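Local structure of transcriptional activator HlyU (Vibrio cholerae, 4K2E) at residues A[49-54]-A[87-92]. The protein activates transcription of the hemolysin gene hlyA as a DNA-binding winged-helix regulator of the ArsR family, and may promote expression of other virulence determinants. Residues are numbered along the deposited sequence; the frame is centred on the assembly and turned at random.
Sequences LSVGEL and VFYTLS
L49 and Y89 form an antiparallel hydrogen-bonded pair, and next to it S50 and F88, a non-hydrogen-bonded pair, bring their CA atoms to 4.3 Å, so the two-residue strand 49-50 lies along an edge of strand 86-91. Y89 N gives a nearly straight bond to L49 O (2.9 Å, 176°), and L49 N returns one to Y89 O. One further backbone bond comes from the helix: V51 N, in the first turn of helix 51-58, donates to V87 O at 3.1 Å, bent at hydrogen to 139°. That oxygen also receives a CA-H contact from S50.

On the face that carries S50 and F88, the F88 ring lies beside the S50 backbone, its CE1 3.9 Å from S50 CB, with L49 C at its edge. S50 serves at once as strand residue and N-cap: with chi1 at 56°, OG sits between the backbone N and carbonyl carbon and accepts from E53 N (3.1 Å). On the other face, which carries L49 and Y89, the Y89 ring is met from the helix by V51, whose CG2, anti to its carbonyl carbon, presses obliquely against it, 3.4 Å from CE1, while L54 CD1 reaches Y89 CB. L69 of helix 62-74 touches both V51 and Y89.

Winged-helix domains commonly tie a short strand to the wing hairpin in this way. Here backbone bonds set the register and apolar contacts back them, joining the wing to the first helix of the predicted helix-turn-helix, consistent with three backbone bonds and the V51–Y89 contact fixing the start of helix 51-58 against strand 86-91.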
loop_
_atom_site.group_PDB
_atom_site.type_symbol
_atom_site.label_atom_id
_atom_site.label_comp_id
_atom_site.label_asym_id
_atom_site.label_seq_id
_atom_site.Cartn_x
_atom_site.Cartn_y
_atom_site.Cartn_z
ATOM N N LEU A 49 2.585 8.230 -20.441
ATOM C CA LEU A 49 2.302 7.111 -21.338
ATOM C C LEU A 49 0.878 7.214 -21.847
ATOM O O LEU A 49 -0.031 7.603 -21.111
ATOM C CB LEU A 49 2.491 5.764 -20.611
ATOM C CG LEU A 49 3.938 5.459 -20.198
ATOM C CD1 LEU A 49 4.004 4.159 -19.457
ATOM C CD2 LEU A 49 4.849 5.409 -21.388
ATOM N N SER A 50 0.685 6.856 -23.108
ATOM C CA SER A 50 -0.645 6.824 -23.675
ATOM C C SER A 50 -1.365 5.587 -23.212
ATOM O O SER A 50 -0.745 4.645 -22.722
ATOM C CB SER A 50 -0.569 6.814 -25.202
ATOM O OG SER A 50 0.216 5.723 -25.648
ATOM N N VAL A 51 -2.682 5.584 -23.358
ATOM C CA VAL A 51 -3.489 4.419 -23.011
ATOM C C VAL A 51 -3.120 3.229 -23.915
ATOM O O VAL A 51 -3.105 2.066 -23.465
ATOM C CB VAL A 51 -4.990 4.735 -23.131
ATOM C CG1 VAL A 51 -5.819 3.479 -23.036
ATOM C CG2 VAL A 51 -5.403 5.714 -22.072
ATOM N N GLY A 52 -2.812 3.528 -25.175
ATOM C CA GLY A 52 -2.380 2.524 -26.140
ATOM C C GLY A 52 -1.088 1.861 -25.681
ATOM O O GLY A 52 -0.896 0.648 -25.826
ATOM N N GLU A 53 -0.196 2.653 -25.090
ATOM C CA GLU A 53 1.086 2.101 -24.688
ATOM C C GLU A 53 0.905 1.238 -23.450
ATOM O O GLU A 53 1.503 0.174 -23.332
ATOM C CB GLU A 53 2.098 3.182 -24.367
ATOM C CG GLU A 53 3.432 2.574 -23.938
ATOM C CD GLU A 53 4.616 3.391 -24.380
ATOM O OE1 GLU A 53 4.423 4.286 -25.231
ATOM O OE2 GLU A 53 5.733 3.137 -23.875
ATOM N N LEU A 54 0.099 1.741 -22.528
ATOM C CA LEU A 54 -0.273 0.980 -21.343
ATOM C C LEU A 54 -0.909 -0.371 -21.722
ATOM O O LEU A 54 -0.522 -1.413 -21.194
ATOM C CB LEU A 54 -1.211 1.818 -20.456
ATOM C CG LEU A 54 -0.550 3.008 -19.745
ATOM C CD1 LEU A 54 -1.614 3.901 -19.055
ATOM C CD2 LEU A 54 0.451 2.493 -18.700
ATOM N N VAL A 87 -4.965 9.758 -25.247
ATOM C CA VAL A 87 -4.993 10.196 -23.854
ATOM C C VAL A 87 -3.712 9.766 -23.167
ATOM O O VAL A 87 -3.299 8.601 -23.254
ATOM C CB VAL A 87 -6.233 9.681 -23.069
ATOM C CG1 VAL A 87 -6.261 10.277 -21.691
ATOM C CG2 VAL A 87 -7.525 10.047 -23.794
ATOM N N PHE A 88 -3.074 10.733 -22.521
ATOM C CA PHE A 88 -1.791 10.561 -21.866
ATOM C C PHE A 88 -1.951 10.643 -20.365
ATOM O O PHE A 88 -2.516 11.606 -19.856
ATOM C CB PHE A 88 -0.842 11.685 -22.271
ATOM C CG PHE A 88 -0.243 11.511 -23.633
ATOM C CD1 PHE A 88 0.640 10.454 -23.891
ATOM C CD2 PHE A 88 -0.552 12.394 -24.656
ATOM C CE1 PHE A 88 1.200 10.291 -25.150
ATOM C CE2 PHE A 88 -0.004 12.235 -25.911
ATOM C CZ PHE A 88 0.878 11.190 -26.160
ATOM N N TYR A 89 -1.387 9.665 -19.672
ATOM C CA TYR A 89 -1.497 9.581 -18.214
ATOM C C TYR A 89 -0.166 9.883 -17.533
ATOM O O TYR A 89 0.883 9.496 -18.052
ATOM C CB TYR A 89 -1.935 8.162 -17.838
ATOM C CG TYR A 89 -3.419 7.966 -17.969
ATOM C CD1 TYR A 89 -4.028 7.799 -19.210
ATOM C CD2 TYR A 89 -4.223 7.985 -16.849
ATOM C CE1 TYR A 89 -5.412 7.648 -19.311
ATOM C CE2 TYR A 89 -5.585 7.830 -16.934
ATOM C CZ TYR A 89 -6.178 7.650 -18.157
ATOM O OH TYR A 89 -7.541 7.506 -18.189
ATOM N N THR A 90 -0.206 10.552 -16.376
ATOM C CA THR A 90 0.999 10.716 -15.551
ATOM C C THR A 90 0.614 10.484 -14.079
ATOM O O THR A 90 -0.559 10.554 -13.737
ATOM C CB THR A 90 1.561 12.131 -15.621
ATOM O OG1 THR A 90 0.480 13.057 -15.623
ATOM C CG2 THR A 90 2.385 12.354 -16.882
ATOM N N LEU A 91 1.589 10.267 -13.201
ATOM C CA LEU A 91 1.270 10.216 -11.751
ATOM C C LEU A 91 0.920 11.608 -11.279
ATOM O O LEU A 91 1.404 12.602 -11.838
ATOM C CB LEU A 91 2.472 9.723 -10.965
ATOM C CG LEU A 91 2.924 8.310 -11.311
ATOM C CD1 LEU A 91 4.096 7.895 -10.410
ATOM C CD2 LEU A 91 1.785 7.296 -11.186
ATOM N N SER A 92 0.130 11.690 -10.214
ATOM C CA SER A 92 -0.392 12.957 -9.741
ATOM C C SER A 92 0.303 13.436 -8.467
ATOM O O SER A 92 1.147 14.326 -8.498
ATOM C CB SER A 92 -1.873 12.805 -9.417
ATOM O OG SER A 92 -2.021 12.083 -8.192
#